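Local atomic coordinates of Lmo1076 protein (PDB entry 5JQC), a protein that probably degrades bacterial cell wall as a secreted autolysin, represented here by three GW modules of SH3-like type that probably help hold it at the cell surface. Residues Ser39-Thr44 and Gly74-Phe79; Tyr159-Gly164 and Gly169-Arg174; Ser204-Thr209 and Val251-Tyr256. All coordinates share one frame; numbering follows the deposited sequence.

Contact 1. Residues Ser39-Thr44 and Gly74-Phe79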
loop_
_atom_site.group_PDB
_atom_site.type_symbol
_atom_site.label_atom_id
_atom_site.label_comp_id
_atom_site.label_asym_id
_atom_site.label_seq_id
_atom_site.Cartn_x
_atom_site.Cartn_y
_atom_site.Cartn_z
ATOM N N SER A 39 5.824 -39.063 4.129
ATOM C CA SER A 39 4.629 -38.957 4.952
ATOM C C SER A 39 4.900 -38.174 6.228
ATOM O O SER A 39 3.973 -37.609 6.817
ATOM C CB SER A 39 4.098 -40.351 5.288
ATOM O OG SER A 39 4.979 -41.054 6.151
ATOM N N GLY A 40 6.152 -38.141 6.679
ATOM C CA GLY A 40 6.498 -37.440 7.896
ATOM C C GLY A 40 7.877 -36.838 7.786
ATOM O O GLY A 40 8.529 -36.969 6.749
ATOM N N ILE A 41 8.316 -36.152 8.840
ATOM C CA ILE A 41 9.686 -35.674 8.898
ATOM C C ILE A 41 10.614 -36.840 8.608
ATOM O O ILE A 41 10.495 -37.911 9.217
ATOM C CB ILE A 41 9.973 -35.063 10.276
ATOM C CG1 ILE A 41 9.042 -33.879 10.541
ATOM C CG2 ILE A 41 11.419 -34.620 10.383
ATOM C CD1 ILE A 41 8.954 -33.501 12.009
ATOM N N TYR A 42 11.552 -36.635 7.683
ATOM C CA TYR A 42 12.347 -37.733 7.149
ATOM C C TYR A 42 13.015 -38.565 8.242
ATOM O O TYR A 42 13.577 -38.036 9.209
ATOM C CB TYR A 42 13.394 -37.186 6.199
ATOM C CG TYR A 42 14.379 -38.217 5.706
ATOM C CD1 TYR A 42 13.966 -39.254 4.879
ATOM C CD2 TYR A 42 15.726 -38.137 6.046
ATOM C CE1 TYR A 42 14.868 -40.194 4.405
ATOM C CE2 TYR A 42 16.645 -39.072 5.578
ATOM C CZ TYR A 42 16.207 -40.099 4.756
ATOM O OH TYR A 42 17.109 -41.033 4.292
ATOM N N ASN A 43 12.916 -39.888 8.085
ATOM C CA ASN A 43 13.665 -40.868 8.876
ATOM C C ASN A 43 13.356 -40.772 10.373
ATOM O O ASN A 43 14.227 -40.981 11.226
ATOM C CB ASN A 43 15.170 -40.753 8.626
ATOM C CG ASN A 43 15.920 -41.974 9.123
ATOM O OD1 ASN A 43 15.401 -43.084 9.047
ATOM N ND2 ASN A 43 17.119 -41.774 9.677
ATOM N N THR A 44 12.101 -40.466 10.696
ATOM C CA THR A 44 11.625 -40.476 12.070
ATOM C C THR A 44 10.786 -41.707 12.391
ATOM O O THR A 44 10.555 -41.993 13.573
ATOM C CB THR A 44 10.814 -39.204 12.349
ATOM O OG1 THR A 44 9.752 -39.108 11.393
ATOM C CG2 THR A 44 11.708 -37.984 12.193
ATOM N N GLY A 74 18.513 -32.191 9.358
ATOM C CA GLY A 74 18.044 -30.974 8.706
ATOM C C GLY A 74 16.646 -30.606 9.180
ATOM O O GLY A 74 16.162 -31.126 10.185
ATOM N N THR A 75 16.011 -29.705 8.424
ATOM C CA THR A 75 14.661 -29.225 8.700
ATOM C C THR A 75 13.732 -29.681 7.588
ATOM O O THR A 75 14.020 -29.457 6.411
ATOM C CB THR A 75 14.616 -27.699 8.810
ATOM O OG1 THR A 75 15.393 -27.287 9.941
ATOM C CG2 THR A 75 13.186 -27.211 8.998
ATOM N N TRP A 76 12.634 -30.336 7.965
ATOM C CA TRP A 76 11.599 -30.757 7.029
ATOM C C TRP A 76 10.329 -29.948 7.274
ATOM O O TRP A 76 9.968 -29.691 8.427
ATOM C CB TRP A 76 11.334 -32.271 7.164
ATOM C CG TRP A 76 12.349 -33.039 6.391
ATOM C CD1 TRP A 76 12.220 -33.521 5.120
ATOM C CD2 TRP A 76 13.689 -33.340 6.798
ATOM N NE1 TRP A 76 13.385 -34.120 4.719
ATOM C CE2 TRP A 76 14.303 -34.025 5.732
ATOM C CE3 TRP A 76 14.423 -33.112 7.969
ATOM C CZ2 TRP A 76 15.614 -34.495 5.801
ATOM C CZ3 TRP A 76 15.725 -33.573 8.032
ATOM C CH2 TRP A 76 16.308 -34.256 6.955
ATOM N N VAL A 77 9.657 -29.542 6.193
ATOM C CA VAL A 77 8.449 -28.729 6.291
ATOM C C VAL A 77 7.288 -29.426 5.581
ATOM O O VAL A 77 7.459 -30.032 4.518
ATOM C CB VAL A 77 8.678 -27.303 5.724
ATOM C CG1 VAL A 77 9.888 -26.658 6.383
ATOM C CG2 VAL A 77 8.837 -27.301 4.216
ATOM N N GLN A 78 6.097 -29.335 6.182
ATOM C CA GLN A 78 4.879 -29.918 5.618
ATOM C C GLN A 78 4.192 -28.901 4.713
ATOM O O GLN A 78 3.659 -27.900 5.200
ATOM C CB GLN A 78 3.909 -30.365 6.722
ATOM C CG GLN A 78 2.594 -30.928 6.189
ATOM C CD GLN A 78 1.494 -31.020 7.239
ATOM O OE1 GLN A 78 1.133 -30.026 7.862
ATOM N NE2 GLN A 78 0.956 -32.218 7.433
ATOM N N PHE A 79 4.185 -29.169 3.409
ATOM C CA PHE A 79 3.622 -28.271 2.416
ATOM C C PHE A 79 2.364 -28.864 1.801
ATOM O O PHE A 79 2.156 -30.081 1.804
ATOM C CB PHE A 79 4.614 -27.977 1.294
ATOM C CG PHE A 79 4.928 -29.174 0.437
ATOM C CD1 PHE A 79 5.670 -30.232 0.943
ATOM C CD2 PHE A 79 4.493 -29.239 -0.876
ATOM C CE1 PHE A 79 5.957 -31.327 0.163
ATOM C CE2 PHE A 79 4.788 -30.340 -1.663
ATOM C CZ PHE A 79 5.519 -31.381 -1.136
#
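Tyr42 lies alongside Trp76, the two side chains running in a common direction, and its methylene makes the closest approach. CB stands over one face of the indole, 3.3 Å from Trp76 CE2; its line to the centroid of the five-membered ring is 27° off the normal, so this is a CH-pi contact displaced toward the rim. The next atom, Tyr42 CG, lies 3.9 Å from Trp76 CZ2. From there one side of the phenol ring stays close, with Tyr42 CD2 3.7 Å from Trp76 CZ2 and 4.0 Å from CH2, while the far end leads away from the strand. The plane of the phenol makes 32° with that of the indole, and its centroid is 5.6 Å from that of the six-membered ring. Because CG is anti to the backbone N (chi1 173°), the phenol continues past the six-membered ring of the indole. The phenol also meets the ring of Tyr38. Ile41 adds an apolar touch, its CG2 lying 4.0 Å from Trp76 CB, and also touches Trp88 on strand 84-90. No hydrogen bond joins the two segments; the loop is shaped internally, Thr44 OG1 donating to Ile41 O at 2.6 Å. With Asn43 at positive phi, Ile41-Thr44 forms a type II beta turn, here laid against a buried strand tryptophan of an SH3-like GW module.

Contact 2. Residues Tyr159-Gly164 and Gly169-Arg174. With SO4 (sulfate ion), chain E.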
loop_
_atom_site.group_PDB
_atom_site.type_symbol
_atom_site.label_atom_id
_atom_site.label_comp_id
_atom_site.label_asym_id
_atom_site.label_seq_id
_atom_site.Cartn_x
_atom_site.Cartn_y
_atom_site.Cartn_z
ATOM N N TYR A 159 0.955 1.771 -1.973
ATOM C CA TYR A 159 -0.478 2.052 -1.886
ATOM C C TYR A 159 -1.230 1.240 -2.919
ATOM O O TYR A 159 -0.838 1.211 -4.090
ATOM C CB TYR A 159 -0.772 3.520 -2.149
ATOM C CG TYR A 159 -0.434 4.425 -1.028
ATOM C CD1 TYR A 159 -0.313 3.948 0.265
ATOM C CD2 TYR A 159 -0.244 5.772 -1.262
ATOM C CE1 TYR A 159 0.001 4.806 1.299
ATOM C CE2 TYR A 159 0.063 6.636 -0.249
ATOM C CZ TYR A 159 0.179 6.156 1.034
ATOM O OH TYR A 159 0.491 7.033 2.050
ATOM N N GLN A 160 -2.324 0.622 -2.503
ATOM C CA GLN A 160 -3.295 0.096 -3.450
ATOM C C GLN A 160 -4.270 1.216 -3.791
ATOM O O GLN A 160 -4.726 1.936 -2.898
ATOM C CB GLN A 160 -4.028 -1.108 -2.860
ATOM C CG GLN A 160 -4.836 -1.855 -3.896
ATOM C CD GLN A 160 -5.626 -2.986 -3.315
ATOM O OE1 GLN A 160 -6.082 -2.914 -2.177
ATOM N NE2 GLN A 160 -5.787 -4.055 -4.088
ATOM N N PHE A 161 -4.576 1.382 -5.072
ATOM C CA PHE A 161 -5.252 2.597 -5.509
ATOM C C PHE A 161 -6.236 2.322 -6.641
ATOM O O PHE A 161 -6.108 1.353 -7.396
ATOM C CB PHE A 161 -4.252 3.662 -5.974
ATOM C CG PHE A 161 -3.601 3.333 -7.295
ATOM C CD1 PHE A 161 -2.585 2.403 -7.367
ATOM C CD2 PHE A 161 -4.028 3.930 -8.461
ATOM C CE1 PHE A 161 -2.014 2.083 -8.570
ATOM C CE2 PHE A 161 -3.461 3.617 -9.658
ATOM C CZ PHE A 161 -2.448 2.694 -9.716
ATOM N N GLN A 162 -7.204 3.229 -6.770
ATOM C CA GLN A 162 -8.243 3.163 -7.791
ATOM C C GLN A 162 -8.221 4.427 -8.636
ATOM O O GLN A 162 -7.977 5.526 -8.121
ATOM C CB GLN A 162 -9.623 3.006 -7.162
ATOM C CG GLN A 162 -9.705 1.867 -6.173
ATOM C CD GLN A 162 -11.093 1.739 -5.564
ATOM O OE1 GLN A 162 -11.631 2.696 -5.000
ATOM N NE2 GLN A 162 -11.675 0.551 -5.666
ATOM N N VAL A 163 -8.483 4.262 -9.934
ATOM C CA VAL A 163 -8.673 5.367 -10.875
ATOM C C VAL A 163 -9.994 5.130 -11.607
ATOM O O VAL A 163 -10.199 4.064 -12.206
ATOM C CB VAL A 163 -7.498 5.498 -11.870
ATOM C CG1 VAL A 163 -7.714 6.654 -12.846
ATOM C CG2 VAL A 163 -6.181 5.695 -11.126
ATOM N N GLY A 164 -10.891 6.109 -11.547
ATOM C CA GLY A 164 -12.220 5.937 -12.115
ATOM C C GLY A 164 -13.012 4.784 -11.527
ATOM O O GLY A 164 -13.632 4.020 -12.276
ATOM N N GLY A 169 -4.169 -1.440 -8.838
ATOM C CA GLY A 169 -3.025 -2.216 -8.389
ATOM C C GLY A 169 -2.322 -1.503 -7.250
ATOM O O GLY A 169 -2.951 -0.785 -6.469
ATOM N N TRP A 170 -1.016 -1.724 -7.178
ATOM C CA TRP A 170 -0.188 -1.211 -6.105
ATOM C C TRP A 170 0.937 -0.365 -6.675
ATOM O O TRP A 170 1.581 -0.732 -7.672
ATOM C CB TRP A 170 0.392 -2.351 -5.266
ATOM C CG TRP A 170 -0.637 -3.138 -4.475
ATOM C CD1 TRP A 170 -1.472 -4.123 -4.947
ATOM C CD2 TRP A 170 -0.895 -3.043 -3.068
ATOM N NE1 TRP A 170 -2.229 -4.635 -3.926
ATOM C CE2 TRP A 170 -1.902 -3.985 -2.762
ATOM C CE3 TRP A 170 -0.381 -2.247 -2.038
ATOM C CZ2 TRP A 170 -2.397 -4.154 -1.475
ATOM C CZ3 TRP A 170 -0.883 -2.411 -0.764
ATOM C CH2 TRP A 170 -1.873 -3.361 -0.492
ATOM N N LEU A 171 1.186 0.759 -6.023
ATOM C CA LEU A 171 2.156 1.718 -6.512
ATOM C C LEU A 171 2.859 2.321 -5.310
ATOM O O LEU A 171 2.242 2.522 -4.262
ATOM C CB LEU A 171 1.452 2.795 -7.358
ATOM C CG LEU A 171 2.301 3.891 -7.996
ATOM C CD1 LEU A 171 3.270 3.279 -8.968
ATOM C CD2 LEU A 171 1.414 4.928 -8.693
ATOM N N ASP A 172 4.149 2.583 -5.448
ATOM C CA ASP A 172 4.896 3.127 -4.324
ATOM C C ASP A 172 4.269 4.447 -3.875
ATOM O O ASP A 172 3.944 5.310 -4.689
ATOM C CB ASP A 172 6.363 3.308 -4.716
ATOM C CG ASP A 172 7.274 3.624 -3.527
ATOM O OD1 ASP A 172 7.126 4.718 -2.931
ATOM O OD2 ASP A 172 8.193 2.810 -3.239
ATOM N N ALA A 173 4.056 4.573 -2.565
ATOM C CA ALA A 173 3.437 5.769 -2.000
ATOM C C ALA A 173 4.151 7.058 -2.395
ATOM O O ALA A 173 3.525 8.126 -2.386
ATOM C CB ALA A 173 3.408 5.642 -0.481
ATOM N N ARG A 174 5.450 6.987 -2.704
ATOM C CA ARG A 174 6.196 8.160 -3.159
ATOM C C ARG A 174 5.729 8.668 -4.513
ATOM O O ARG A 174 6.068 9.805 -4.882
ATOM C CB ARG A 174 7.685 7.851 -3.233
ATOM C CG ARG A 174 8.358 7.738 -1.904
ATOM C CD ARG A 174 9.774 7.199 -2.089
ATOM N NE ARG A 174 9.757 5.796 -2.506
ATOM C CZ ARG A 174 10.853 5.064 -2.702
ATOM N NH1 ARG A 174 12.049 5.621 -2.541
ATOM N NH2 ARG A 174 10.756 3.789 -3.076
HETATM S S SO4 E . 14.275 2.887 -3.766
HETATM O O1 SO4 E . 13.379 2.522 -2.681
HETATM O O2 SO4 E . 13.553 2.844 -5.048
HETATM O O3 SO4 E . 14.757 4.271 -3.567
HETATM O O4 SO4 E . 15.423 1.973 -3.825
#
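Tyr159 and Leu171 pair through both backbone polar groups, and this exchange lies at the heart of an antiparallel hairpin. Tyr159 N reaches Leu171 O at 2.7 Å, and Leu171 N returns to Tyr159 O at 2.8 Å. Phe161 N adds a third bond to Gly169 O at 3.0 Å. Between these hydrogen-bonded pairs, Gln160 and Trp170 form a non-hydrogen-bonded pair and share one face of the sheet. There packing is close: Gln160 CB sits over the centre of the indole, 3.5 Å from the centroid of its six-membered ring and only 9° off the normal, a clear CH-pi contact. With CG anti to the backbone N (chi1 -168°) and the chain extended beyond it, Gln160 runs along the indole, its amide plane 21° from that of the ring. Gly169 and Trp170 are the Gly-Trp dipeptide that names the GW module. Tyr159, Phe161 and Leu171 occupy the other face, where Phe161 CE1 lies 3.7 Å from Leu171 CB. Past the last bridge, Ala173 CB covers one face of the Tyr159 ring, 3.6 Å from its centroid.

Toward solvent the contact gives way to the exposed Arg174. The buried Asp172 holds it, accepting Arg174 N through OD1 in an Asx turn and forming a two-pronged salt bridge, NE to OD1 and NH2 to OD2. Arg174 NH2 also donates to O1 of a sulfate at 2.9 Å; the ion probably comes from the crystallisation liquor.

Strand 166-172 flanks strand 156-163, whose other neighbour is strand 144-153; Trp170 also has a backbone bond with Trp121. Phe176, on the short strand 176-178, meets the rings of both Tyr159 and Phe161 edge-to-face.

Contact 3. Residues Ser204-Thr209 and Val251-Tyr256; sequences SGVYNT and VGWMDY
Two first torsions bring Val206 and Trp253 together. Trp253 has CG anti to its carbonyl carbon (chi1 -66°), which carries the indole toward the loop. Val206 has CG1 anti to the backbone N (chi1 176°), which puts CG2 opposite the carbonyl carbon and makes this methyl the branch presented to the ring. Gly252 and Trp253 form the Gly-Trp dipeptide of a GW module, an SH3-like domain, and the tryptophan of the motif is here packed against a loop.

The geometry supports a CH-pi contact. Val206 CG2 is 3.4 Å from the centroid of the six-membered ring and 4° off its normal, with Trp253 CZ2 at 3.6 Å. At its CD1 corner the indole meets main chain: Gly205 C approaches Trp253 CD1 to 3.3 Å. Ser204 O lies at the indole edge, close to the ring plane, 3.6 Å from Trp253 CD1. Backbone and methyl therefore follow the indole from its pyrrole part to its benzo part, although no hydrogen bond crosses between the segments.

Surrounding strands complete the setting. Trp253 also touches Lys232 and Ala234 on strand 226-236 and Gln243 on strand 239-246, while Val206 rests on Trp241 and Ala234; the indole is thus enclosed by the loop residue Val206 and by residues of the sheet. The Tyr207 ring meets the rings of Tyr203, edge-to-face, and Trp241.

The loop then reverses in a type II beta turn, Val206-Thr209, with Asn208 at positive phi. Besides a weak bond from Ser213 OG, Val206 O accepts two bonds within the turn, from Thr209 N at 3.2 Å and from Thr209 OG1 at 2.6 Å, both donors approaching from the same face of the carbonyl plane.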
loop_
_atom_site.group_PDB
_atom_site.type_symbol
_atom_site.label_atom_id
_atom_site.label_comp_id
_atom_site.label_asym_id
_atom_site.label_seq_id
_atom_site.Cartn_x
_atom_site.Cartn_y
_atom_site.Cartn_z
ATOM N N SER A 204 -9.327 28.209 -5.518
ATOM C CA SER A 204 -10.701 27.892 -5.912
ATOM C C SER A 204 -11.397 26.951 -4.922
ATOM O O SER A 204 -12.629 26.999 -4.784
ATOM C CB SER A 204 -10.714 27.282 -7.308
ATOM O OG SER A 204 -10.159 25.992 -7.289
ATOM N N GLY A 205 -10.644 26.067 -4.262
ATOM C CA GLY A 205 -11.176 25.230 -3.202
ATOM C C GLY A 205 -10.337 25.365 -1.941
ATOM O O GLY A 205 -9.354 26.107 -1.908
ATOM N N VAL A 206 -10.755 24.652 -0.893
ATOM C CA VAL A 206 -9.954 24.635 0.328
ATOM C C VAL A 206 -8.570 24.116 -0.017
ATOM O O VAL A 206 -8.436 23.144 -0.769
ATOM C CB VAL A 206 -10.619 23.774 1.407
ATOM C CG1 VAL A 206 -9.738 23.685 2.642
ATOM C CG2 VAL A 206 -12.032 24.318 1.767
ATOM N N TYR A 207 -7.532 24.765 0.521
ATOM C CA TYR A 207 -6.182 24.589 -0.014
ATOM C C TYR A 207 -5.706 23.142 0.107
ATOM O O TYR A 207 -5.731 22.546 1.195
ATOM C CB TYR A 207 -5.198 25.521 0.692
ATOM C CG TYR A 207 -3.743 25.262 0.316
ATOM C CD1 TYR A 207 -3.226 25.703 -0.904
ATOM C CD2 TYR A 207 -2.889 24.573 1.180
ATOM C CE1 TYR A 207 -1.888 25.463 -1.250
ATOM C CE2 TYR A 207 -1.564 24.326 0.844
ATOM C CZ TYR A 207 -1.069 24.771 -0.369
ATOM O OH TYR A 207 0.243 24.532 -0.698
ATOM N N ASN A 208 -5.305 22.577 -1.038
ATOM C CA ASN A 208 -4.653 21.270 -1.138
ATOM C C ASN A 208 -5.599 20.123 -0.804
ATOM O O ASN A 208 -5.176 19.063 -0.313
ATOM C CB ASN A 208 -3.396 21.204 -0.262
ATOM C CG ASN A 208 -2.449 20.108 -0.698
ATOM O OD1 ASN A 208 -2.019 19.289 0.114
ATOM N ND2 ASN A 208 -2.141 20.068 -1.981
ATOM N N THR A 209 -6.885 20.313 -1.078
ATOM C CA THR A 209 -7.863 19.258 -0.883
ATOM C C THR A 209 -8.268 18.575 -2.194
ATOM O O THR A 209 -8.996 17.572 -2.155
ATOM C CB THR A 209 -9.100 19.830 -0.165
ATOM O OG1 THR A 209 -9.666 20.877 -0.954
ATOM C CG2 THR A 209 -8.705 20.435 1.175
ATOM N N VAL A 251 -15.158 35.056 -4.288
ATOM C CA VAL A 251 -13.822 35.137 -4.862
ATOM C C VAL A 251 -13.159 33.764 -4.825
ATOM O O VAL A 251 -12.846 33.172 -5.866
ATOM C CB VAL A 251 -12.995 36.187 -4.103
ATOM C CG1 VAL A 251 -11.594 36.268 -4.648
ATOM C CG2 VAL A 251 -13.695 37.543 -4.166
ATOM N N GLY A 252 -12.957 33.248 -3.618
ATOM C CA GLY A 252 -12.245 31.997 -3.437
ATOM C C GLY A 252 -11.946 31.790 -1.965
ATOM O O GLY A 252 -12.582 32.404 -1.103
ATOM N N TRP A 253 -10.970 30.928 -1.687
ATOM C CA TRP A 253 -10.577 30.610 -0.318
ATOM C C TRP A 253 -9.221 31.230 0.009
ATOM O O TRP A 253 -8.330 31.298 -0.842
ATOM C CB TRP A 253 -10.502 29.100 -0.105
ATOM C CG TRP A 253 -11.804 28.346 -0.202
ATOM C CD1 TRP A 253 -12.417 27.899 -1.344
ATOM C CD2 TRP A 253 -12.613 27.884 0.896
ATOM N NE1 TRP A 253 -13.571 27.210 -1.020
ATOM C CE2 TRP A 253 -13.709 27.186 0.348
ATOM C CE3 TRP A 253 -12.522 28.008 2.289
ATOM C CZ2 TRP A 253 -14.719 26.623 1.151
ATOM C CZ3 TRP A 253 -13.520 27.446 3.080
ATOM C CH2 TRP A 253 -14.595 26.757 2.510
HETATM N N MSE A 254 -9.054 31.667 1.255
HETATM C CA MSE A 254 -7.751 32.201 1.655
HETATM C C MSE A 254 -7.479 31.964 3.121
HETATM O O MSE A 254 -8.406 31.915 3.928
HETATM C CB MSE A 254 -7.649 33.698 1.346
HETATM C CG MSE A 254 -6.239 34.268 1.490
HETATM SE SE MSE A 254 -6.088 35.949 0.523
HETATM C CE MSE A 254 -7.549 36.890 1.407
ATOM N N ASP A 255 -6.197 31.803 3.441
ATOM C CA ASP A 255 -5.769 31.588 4.814
ATOM C C ASP A 255 -6.389 32.626 5.737
ATOM O O ASP A 255 -6.513 33.801 5.379
ATOM C CB ASP A 255 -4.245 31.654 4.894
ATOM C CG ASP A 255 -3.721 31.215 6.241
ATOM O OD1 ASP A 255 -3.722 32.052 7.170
ATOM O OD2 ASP A 255 -3.322 30.034 6.373
ATOM N N TYR A 256 -6.770 32.188 6.941
ATOM C CA TYR A 256 -7.514 33.066 7.842
ATOM C C TYR A 256 -6.676 34.252 8.316
ATOM O O TYR A 256 -7.235 35.293 8.687
ATOM C CB TYR A 256 -8.032 32.286 9.052
ATOM C CG TYR A 256 -6.973 32.092 10.096
ATOM C CD1 TYR A 256 -6.001 31.118 9.938
ATOM C CD2 TYR A 256 -6.930 32.894 11.233
ATOM C CE1 TYR A 256 -5.015 30.932 10.887
ATOM C CE2 TYR A 256 -5.948 32.721 12.193
ATOM C CZ TYR A 256 -4.989 31.733 12.014
ATOM O OH TYR A 256 -3.995 31.539 12.953
#

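From the N terminus, the chain passes through three GW modules, and each contact lies within one of them. Contact 1 closes a loop with 29 intervening residues, tying the region between strands 36-37 and 53-54 to strand 74-81. Contact 2 is far more local: four residues separate its segments, and it zips up the hairpin of strands 156-163 and 166-172. Contact 3 has the longest closure, 41 residues, joining the loop after strand 201-202 to strand 249-255. The three follow in series, with no nesting or crossing. The centres of contact 1 and contact 3 lie about 66 Å apart. No two of the contacts touch.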